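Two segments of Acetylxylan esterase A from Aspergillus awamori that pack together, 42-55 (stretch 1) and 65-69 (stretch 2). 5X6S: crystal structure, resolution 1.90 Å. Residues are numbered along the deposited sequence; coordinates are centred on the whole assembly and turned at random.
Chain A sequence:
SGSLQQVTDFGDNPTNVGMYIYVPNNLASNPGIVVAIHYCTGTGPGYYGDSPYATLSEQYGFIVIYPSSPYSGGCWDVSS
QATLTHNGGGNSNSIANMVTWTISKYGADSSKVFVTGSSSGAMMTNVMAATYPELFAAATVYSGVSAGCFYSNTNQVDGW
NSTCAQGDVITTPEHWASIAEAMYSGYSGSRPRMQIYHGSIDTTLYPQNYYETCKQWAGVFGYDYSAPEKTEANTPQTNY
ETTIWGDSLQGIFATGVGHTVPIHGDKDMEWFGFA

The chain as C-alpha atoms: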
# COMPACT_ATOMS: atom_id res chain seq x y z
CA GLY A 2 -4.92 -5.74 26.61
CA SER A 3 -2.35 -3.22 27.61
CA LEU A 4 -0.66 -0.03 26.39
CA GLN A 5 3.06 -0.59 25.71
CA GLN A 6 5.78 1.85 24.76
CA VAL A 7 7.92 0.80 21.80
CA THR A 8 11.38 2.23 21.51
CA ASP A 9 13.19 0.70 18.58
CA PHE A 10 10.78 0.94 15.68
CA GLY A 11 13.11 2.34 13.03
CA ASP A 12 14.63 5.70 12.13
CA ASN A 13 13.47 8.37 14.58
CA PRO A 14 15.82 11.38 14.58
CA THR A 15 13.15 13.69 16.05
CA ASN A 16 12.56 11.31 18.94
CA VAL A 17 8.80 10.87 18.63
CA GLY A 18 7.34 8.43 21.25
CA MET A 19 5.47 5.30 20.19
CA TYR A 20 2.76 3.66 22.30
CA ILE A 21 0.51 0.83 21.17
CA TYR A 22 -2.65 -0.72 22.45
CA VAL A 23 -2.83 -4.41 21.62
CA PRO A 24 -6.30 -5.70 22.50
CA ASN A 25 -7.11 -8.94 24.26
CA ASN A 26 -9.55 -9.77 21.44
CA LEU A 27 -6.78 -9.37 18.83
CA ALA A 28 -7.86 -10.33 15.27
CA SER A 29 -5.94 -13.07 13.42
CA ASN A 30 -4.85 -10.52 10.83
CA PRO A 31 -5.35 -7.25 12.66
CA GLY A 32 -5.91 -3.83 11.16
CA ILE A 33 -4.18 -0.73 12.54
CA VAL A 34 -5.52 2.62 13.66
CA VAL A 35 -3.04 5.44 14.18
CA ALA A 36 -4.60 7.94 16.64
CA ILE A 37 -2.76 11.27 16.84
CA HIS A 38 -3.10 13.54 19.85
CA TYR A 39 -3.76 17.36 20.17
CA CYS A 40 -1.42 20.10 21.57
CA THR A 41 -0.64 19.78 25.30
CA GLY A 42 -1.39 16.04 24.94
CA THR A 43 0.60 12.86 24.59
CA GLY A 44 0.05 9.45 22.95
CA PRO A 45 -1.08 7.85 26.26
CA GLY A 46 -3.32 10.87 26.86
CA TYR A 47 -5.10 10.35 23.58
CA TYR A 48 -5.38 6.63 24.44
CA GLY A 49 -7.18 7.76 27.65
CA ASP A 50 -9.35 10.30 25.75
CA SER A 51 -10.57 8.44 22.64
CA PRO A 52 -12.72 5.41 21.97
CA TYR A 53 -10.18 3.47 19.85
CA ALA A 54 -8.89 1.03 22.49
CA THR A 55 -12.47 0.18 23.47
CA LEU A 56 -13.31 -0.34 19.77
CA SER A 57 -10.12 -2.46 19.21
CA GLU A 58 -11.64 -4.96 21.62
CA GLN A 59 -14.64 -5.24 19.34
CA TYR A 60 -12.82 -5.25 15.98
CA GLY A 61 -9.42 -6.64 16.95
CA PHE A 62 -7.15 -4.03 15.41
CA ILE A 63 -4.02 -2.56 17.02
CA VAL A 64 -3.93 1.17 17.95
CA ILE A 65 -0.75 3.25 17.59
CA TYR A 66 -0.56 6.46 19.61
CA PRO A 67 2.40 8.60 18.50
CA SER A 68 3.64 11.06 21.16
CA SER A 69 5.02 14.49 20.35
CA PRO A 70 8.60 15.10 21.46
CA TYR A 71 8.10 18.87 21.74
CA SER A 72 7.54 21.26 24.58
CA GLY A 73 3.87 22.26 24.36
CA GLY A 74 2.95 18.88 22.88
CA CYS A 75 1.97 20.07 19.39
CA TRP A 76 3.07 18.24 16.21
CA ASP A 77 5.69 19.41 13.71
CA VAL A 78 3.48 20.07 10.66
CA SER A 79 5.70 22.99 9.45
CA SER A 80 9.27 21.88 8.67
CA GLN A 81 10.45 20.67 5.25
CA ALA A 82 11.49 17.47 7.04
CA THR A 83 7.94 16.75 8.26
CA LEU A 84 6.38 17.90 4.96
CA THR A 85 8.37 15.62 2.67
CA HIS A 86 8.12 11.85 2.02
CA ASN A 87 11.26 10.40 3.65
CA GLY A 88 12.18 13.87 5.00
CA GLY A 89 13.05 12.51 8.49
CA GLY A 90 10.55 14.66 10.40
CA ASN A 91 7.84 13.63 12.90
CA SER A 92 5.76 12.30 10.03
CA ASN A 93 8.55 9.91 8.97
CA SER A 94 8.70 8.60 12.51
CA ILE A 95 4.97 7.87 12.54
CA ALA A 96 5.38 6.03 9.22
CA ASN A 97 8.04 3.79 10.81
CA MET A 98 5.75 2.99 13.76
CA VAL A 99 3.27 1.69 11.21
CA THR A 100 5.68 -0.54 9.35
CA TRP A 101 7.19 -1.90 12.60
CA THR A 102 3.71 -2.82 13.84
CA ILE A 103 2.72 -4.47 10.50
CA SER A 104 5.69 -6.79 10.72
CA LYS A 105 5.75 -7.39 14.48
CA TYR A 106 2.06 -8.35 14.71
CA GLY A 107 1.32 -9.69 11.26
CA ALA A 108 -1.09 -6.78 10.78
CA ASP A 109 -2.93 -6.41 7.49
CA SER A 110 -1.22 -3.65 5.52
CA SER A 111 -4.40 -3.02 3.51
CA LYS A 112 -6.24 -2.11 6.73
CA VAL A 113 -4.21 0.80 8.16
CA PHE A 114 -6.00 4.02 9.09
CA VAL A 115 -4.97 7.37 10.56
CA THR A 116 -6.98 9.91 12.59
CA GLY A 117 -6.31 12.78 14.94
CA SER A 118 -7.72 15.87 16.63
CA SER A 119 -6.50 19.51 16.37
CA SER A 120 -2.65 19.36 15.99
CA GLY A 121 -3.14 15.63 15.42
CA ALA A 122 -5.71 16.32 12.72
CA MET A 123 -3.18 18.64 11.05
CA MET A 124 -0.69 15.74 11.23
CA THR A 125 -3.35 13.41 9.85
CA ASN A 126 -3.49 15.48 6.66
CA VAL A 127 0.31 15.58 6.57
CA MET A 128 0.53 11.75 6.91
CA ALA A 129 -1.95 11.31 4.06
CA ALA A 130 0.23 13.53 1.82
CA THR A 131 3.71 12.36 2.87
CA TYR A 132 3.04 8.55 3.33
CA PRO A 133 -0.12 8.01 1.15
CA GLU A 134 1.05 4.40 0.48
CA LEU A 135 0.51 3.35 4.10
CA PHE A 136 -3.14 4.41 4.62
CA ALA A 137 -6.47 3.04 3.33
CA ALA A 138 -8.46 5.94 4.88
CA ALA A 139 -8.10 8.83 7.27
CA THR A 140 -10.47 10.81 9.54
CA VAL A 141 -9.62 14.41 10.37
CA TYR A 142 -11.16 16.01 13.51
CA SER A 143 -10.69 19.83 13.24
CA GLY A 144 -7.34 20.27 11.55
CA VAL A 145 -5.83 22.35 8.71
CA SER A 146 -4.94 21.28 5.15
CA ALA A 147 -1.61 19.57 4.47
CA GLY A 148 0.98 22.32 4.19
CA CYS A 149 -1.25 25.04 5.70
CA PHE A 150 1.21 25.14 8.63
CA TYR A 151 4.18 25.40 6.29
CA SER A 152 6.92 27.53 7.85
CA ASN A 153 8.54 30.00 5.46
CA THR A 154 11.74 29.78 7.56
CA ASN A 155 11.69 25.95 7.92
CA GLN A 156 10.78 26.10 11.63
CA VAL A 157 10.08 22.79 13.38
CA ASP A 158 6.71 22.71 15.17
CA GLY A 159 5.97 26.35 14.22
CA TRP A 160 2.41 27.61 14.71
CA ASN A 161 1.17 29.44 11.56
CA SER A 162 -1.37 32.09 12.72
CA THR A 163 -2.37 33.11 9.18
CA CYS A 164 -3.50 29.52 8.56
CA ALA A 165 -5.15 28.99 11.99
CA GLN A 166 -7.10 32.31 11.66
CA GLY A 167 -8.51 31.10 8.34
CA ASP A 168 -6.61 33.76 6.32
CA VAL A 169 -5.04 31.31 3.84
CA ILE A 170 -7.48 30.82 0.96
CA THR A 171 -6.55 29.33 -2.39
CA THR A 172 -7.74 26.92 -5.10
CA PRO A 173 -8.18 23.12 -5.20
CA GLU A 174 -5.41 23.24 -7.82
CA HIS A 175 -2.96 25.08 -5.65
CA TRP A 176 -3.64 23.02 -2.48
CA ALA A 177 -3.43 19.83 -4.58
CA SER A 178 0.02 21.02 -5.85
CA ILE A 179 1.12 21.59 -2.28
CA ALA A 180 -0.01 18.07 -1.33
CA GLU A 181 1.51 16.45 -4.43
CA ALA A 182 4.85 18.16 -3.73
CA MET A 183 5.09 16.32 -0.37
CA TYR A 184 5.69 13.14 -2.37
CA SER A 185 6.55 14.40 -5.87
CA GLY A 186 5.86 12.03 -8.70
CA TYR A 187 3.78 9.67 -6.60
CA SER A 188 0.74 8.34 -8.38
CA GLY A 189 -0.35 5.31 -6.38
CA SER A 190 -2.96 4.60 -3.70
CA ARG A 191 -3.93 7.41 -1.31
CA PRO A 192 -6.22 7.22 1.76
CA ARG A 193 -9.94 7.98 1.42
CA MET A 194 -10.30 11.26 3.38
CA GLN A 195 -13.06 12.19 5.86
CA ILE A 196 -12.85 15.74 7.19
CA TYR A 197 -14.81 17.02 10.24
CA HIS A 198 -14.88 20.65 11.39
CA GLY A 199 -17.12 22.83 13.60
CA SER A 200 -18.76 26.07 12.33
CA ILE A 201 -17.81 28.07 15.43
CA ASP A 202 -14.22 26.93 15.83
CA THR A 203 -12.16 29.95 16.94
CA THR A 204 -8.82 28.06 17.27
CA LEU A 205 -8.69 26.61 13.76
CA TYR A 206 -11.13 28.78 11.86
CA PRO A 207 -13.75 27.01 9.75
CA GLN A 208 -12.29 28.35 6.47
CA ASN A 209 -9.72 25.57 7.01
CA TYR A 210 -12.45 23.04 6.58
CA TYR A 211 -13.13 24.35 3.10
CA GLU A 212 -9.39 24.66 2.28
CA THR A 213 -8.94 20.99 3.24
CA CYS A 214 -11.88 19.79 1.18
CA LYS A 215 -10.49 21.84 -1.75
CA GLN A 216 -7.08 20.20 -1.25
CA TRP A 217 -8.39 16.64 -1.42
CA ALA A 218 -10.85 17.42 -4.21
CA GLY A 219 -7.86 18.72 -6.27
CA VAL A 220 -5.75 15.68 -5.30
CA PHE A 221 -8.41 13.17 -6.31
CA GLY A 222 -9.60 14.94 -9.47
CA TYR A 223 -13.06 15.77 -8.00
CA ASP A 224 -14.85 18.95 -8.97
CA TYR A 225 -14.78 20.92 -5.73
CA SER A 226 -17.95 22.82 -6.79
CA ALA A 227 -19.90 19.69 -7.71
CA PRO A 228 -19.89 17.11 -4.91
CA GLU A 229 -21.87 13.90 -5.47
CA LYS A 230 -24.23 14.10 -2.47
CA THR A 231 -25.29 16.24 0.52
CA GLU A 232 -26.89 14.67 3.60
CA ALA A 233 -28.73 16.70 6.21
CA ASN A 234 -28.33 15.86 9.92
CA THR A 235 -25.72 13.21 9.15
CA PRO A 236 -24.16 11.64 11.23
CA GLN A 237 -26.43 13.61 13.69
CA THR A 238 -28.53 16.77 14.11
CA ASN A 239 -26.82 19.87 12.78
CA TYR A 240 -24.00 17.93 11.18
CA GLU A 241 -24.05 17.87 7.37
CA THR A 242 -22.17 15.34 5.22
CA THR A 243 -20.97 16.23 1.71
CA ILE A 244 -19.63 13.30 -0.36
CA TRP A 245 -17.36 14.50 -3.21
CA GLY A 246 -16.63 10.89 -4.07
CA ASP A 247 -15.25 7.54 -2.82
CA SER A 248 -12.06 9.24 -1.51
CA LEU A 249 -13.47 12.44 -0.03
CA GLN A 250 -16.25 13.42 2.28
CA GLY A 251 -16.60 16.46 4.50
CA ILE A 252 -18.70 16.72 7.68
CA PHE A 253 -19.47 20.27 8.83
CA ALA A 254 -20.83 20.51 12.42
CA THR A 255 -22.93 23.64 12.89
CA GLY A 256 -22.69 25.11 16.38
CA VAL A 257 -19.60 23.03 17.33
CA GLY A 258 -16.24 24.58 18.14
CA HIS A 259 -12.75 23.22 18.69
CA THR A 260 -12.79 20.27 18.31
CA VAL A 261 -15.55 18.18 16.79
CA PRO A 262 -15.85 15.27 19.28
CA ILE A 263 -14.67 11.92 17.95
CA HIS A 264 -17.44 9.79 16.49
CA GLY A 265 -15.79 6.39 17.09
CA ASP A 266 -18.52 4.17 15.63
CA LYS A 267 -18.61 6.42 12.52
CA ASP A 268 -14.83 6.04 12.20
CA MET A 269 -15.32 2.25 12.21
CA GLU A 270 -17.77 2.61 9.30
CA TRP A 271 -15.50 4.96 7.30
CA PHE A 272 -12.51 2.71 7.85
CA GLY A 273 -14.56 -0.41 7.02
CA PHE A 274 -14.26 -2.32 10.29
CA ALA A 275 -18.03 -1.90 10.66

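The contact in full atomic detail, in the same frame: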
# COMPACT_ATOMS: atom_id res chain seq x y z
N GLY A 42 -1.11 17.44 24.71
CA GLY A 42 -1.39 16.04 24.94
C GLY A 42 -0.17 15.17 24.73
O GLY A 42 0.96 15.64 24.48
N THR A 43 -0.41 13.85 24.82
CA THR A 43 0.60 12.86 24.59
C THR A 43 -0.14 11.66 23.99
O THR A 43 -1.37 11.63 24.00
CB THR A 43 1.28 12.39 25.92
OG1 THR A 43 0.29 11.73 26.76
CG2 THR A 43 2.00 13.54 26.60
N GLY A 44 0.62 10.69 23.47
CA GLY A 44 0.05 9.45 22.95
C GLY A 44 -0.85 8.73 24.00
O GLY A 44 -2.03 8.43 23.74
N PRO A 45 -0.26 8.47 25.20
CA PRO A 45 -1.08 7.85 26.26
C PRO A 45 -2.29 8.68 26.65
O PRO A 45 -3.34 8.14 26.97
CB PRO A 45 -0.09 7.66 27.37
CG PRO A 45 1.27 7.58 26.68
CD PRO A 45 1.16 8.58 25.58
N GLY A 46 -2.16 10.00 26.67
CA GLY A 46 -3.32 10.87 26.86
C GLY A 46 -4.44 10.69 25.86
O GLY A 46 -5.61 10.73 26.23
N TYR A 47 -4.10 10.50 24.58
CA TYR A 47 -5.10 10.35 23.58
C TYR A 47 -5.72 8.95 23.69
O TYR A 47 -6.89 8.77 23.48
CB TYR A 47 -4.52 10.57 22.19
CG TYR A 47 -5.54 10.98 21.13
CD1 TYR A 47 -6.31 12.12 21.29
CD2 TYR A 47 -5.69 10.25 19.95
CE1 TYR A 47 -7.24 12.53 20.33
CE2 TYR A 47 -6.62 10.65 18.94
CZ TYR A 47 -7.38 11.80 19.14
OH TYR A 47 -8.27 12.22 18.19
N TYR A 48 -4.89 7.97 24.06
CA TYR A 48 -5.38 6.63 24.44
C TYR A 48 -6.47 6.72 25.52
O TYR A 48 -7.55 6.09 25.39
CB TYR A 48 -4.20 5.77 24.91
CG TYR A 48 -4.61 4.58 25.74
CD1 TYR A 48 -5.19 3.46 25.15
CD2 TYR A 48 -4.46 4.59 27.13
CE1 TYR A 48 -5.55 2.34 25.91
CE2 TYR A 48 -4.84 3.49 27.89
CZ TYR A 48 -5.37 2.37 27.29
OH TYR A 48 -5.75 1.30 28.04
N GLY A 49 -6.20 7.54 26.56
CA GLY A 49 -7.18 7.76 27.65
C GLY A 49 -8.42 8.57 27.29
O GLY A 49 -9.41 8.51 27.98
N ASP A 50 -8.35 9.32 26.19
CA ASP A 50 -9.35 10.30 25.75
C ASP A 50 -9.87 10.02 24.34
O ASP A 50 -10.07 10.96 23.56
CB ASP A 50 -8.69 11.70 25.71
CG ASP A 50 -9.72 12.85 25.63
OD1 ASP A 50 -10.91 12.64 25.97
OD2 ASP A 50 -9.31 13.97 25.23
N SER A 51 -10.02 8.75 23.95
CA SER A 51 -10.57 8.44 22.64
C SER A 51 -11.17 7.08 22.79
O SER A 51 -10.81 6.36 23.71
CB SER A 51 -9.48 8.44 21.57
OG SER A 51 -8.44 7.51 21.84
N PRO A 52 -12.06 6.71 21.86
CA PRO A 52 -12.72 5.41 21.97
C PRO A 52 -11.97 4.26 21.32
O PRO A 52 -12.50 3.16 21.32
CB PRO A 52 -14.05 5.65 21.22
CG PRO A 52 -13.70 6.65 20.14
CD PRO A 52 -12.69 7.57 20.82
N TYR A 53 -10.79 4.49 20.74
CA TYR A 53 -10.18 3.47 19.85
C TYR A 53 -9.76 2.18 20.53
O TYR A 53 -9.89 1.10 19.94
CB TYR A 53 -8.99 4.06 19.02
CG TYR A 53 -9.42 5.25 18.21
CD1 TYR A 53 -10.42 5.12 17.27
CD2 TYR A 53 -8.95 6.54 18.51
CE1 TYR A 53 -10.91 6.24 16.56
CE2 TYR A 53 -9.44 7.64 17.83
CZ TYR A 53 -10.40 7.48 16.86
OH TYR A 53 -10.90 8.55 16.21
N ALA A 54 -9.24 2.27 21.74
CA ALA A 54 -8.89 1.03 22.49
C ALA A 54 -10.12 0.20 22.83
O ALA A 54 -10.08 -1.02 22.71
CB ALA A 54 -8.10 1.36 23.78
N THR A 55 -11.21 0.85 23.22
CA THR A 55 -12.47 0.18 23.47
C THR A 55 -12.94 -0.52 22.18
O THR A 55 -13.30 -1.69 22.18
CB THR A 55 -13.57 1.17 24.01
OG1 THR A 55 -13.18 1.64 25.30
CG2 THR A 55 -14.93 0.52 24.13
N ILE A 65 -2.06 2.61 17.39
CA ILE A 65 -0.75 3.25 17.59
C ILE A 65 -1.01 4.68 17.99
O ILE A 65 -1.78 5.36 17.33
CB ILE A 65 0.14 3.26 16.32
CG1 ILE A 65 0.48 1.83 15.88
CG2 ILE A 65 1.41 4.10 16.58
CD1 ILE A 65 1.10 1.77 14.46
N TYR A 66 -0.37 5.11 19.08
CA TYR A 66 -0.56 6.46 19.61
C TYR A 66 0.79 7.13 19.59
O TYR A 66 1.59 6.95 20.54
CB TYR A 66 -1.14 6.42 21.07
CG TYR A 66 -2.46 5.69 21.24
CD1 TYR A 66 -3.69 6.35 21.05
CD2 TYR A 66 -2.49 4.35 21.62
CE1 TYR A 66 -4.90 5.71 21.24
CE2 TYR A 66 -3.70 3.69 21.80
CZ TYR A 66 -4.90 4.34 21.59
OH TYR A 66 -6.06 3.63 21.76
N PRO A 67 1.11 7.89 18.52
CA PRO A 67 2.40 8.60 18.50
C PRO A 67 2.37 9.70 19.56
O PRO A 67 1.30 10.13 19.93
CB PRO A 67 2.45 9.23 17.09
CG PRO A 67 1.47 8.40 16.26
CD PRO A 67 0.35 8.14 17.28
N SER A 68 3.55 10.09 20.05
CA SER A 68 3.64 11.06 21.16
C SER A 68 4.65 12.15 20.83
O SER A 68 5.83 11.88 20.66
CB SER A 68 4.03 10.36 22.44
OG SER A 68 3.47 11.03 23.51
N SER A 69 4.18 13.37 20.77
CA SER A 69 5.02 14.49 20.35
C SER A 69 6.23 14.65 21.27
O SER A 69 6.10 14.53 22.50
CB SER A 69 4.26 15.79 20.32
OG SER A 69 5.15 16.85 19.98
O HOH W 1 3.66 15.22 24.14
O HOH W 2 -8.19 4.99 22.80

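One residue, Tyr66, supplies most of the strand's share of this contact, and a water bonded to its hydroxyl joins it to stretch 1. Water 2 lies 2.7 Å from Tyr66 OH, donates to Tyr48 O (2.9 Å) and Ser51 OG (2.7 Å), and accepts from Ala54 N (3.1 Å). The phenol is thus linked through the water to the backbone at Tyr48 O and Ala54 N and to the side chain of Ser51; its own approach to Ala54 N, OH to N 3.5 Å, is too poorly angled for a hydrogen bond.

The ring itself is apolar surface. Tyr48 CB sits 3.6 Å from the Tyr66 ring centroid, almost on the ring normal, a CH-pi contact, while the Tyr48 ring turns its edge toward the same ring in an offset edge-to-face pair.

Helix 44-49 and strand 65-68 run at 138°, and their nearest CA atoms, Gly44 CA and Ser68 CA, are 4.3 Å apart. There Gly44 CA is 3.3 Å from Pro67 O; a CB would point toward the strand and come within 2.5 Å of Tyr66 O, so glycine suits the place. Gly44 N, free at the helix's first turn, donates to Ser68 OG (2.9 Å) in a nearly straight bond; serine's short side chain offers a hydroxyl oxygen to accept the amide proton. Beside it, Thr43 OG1, one atom beyond CB, reaches back to cap the helix by accepting from Gly46 N (3.0 Å).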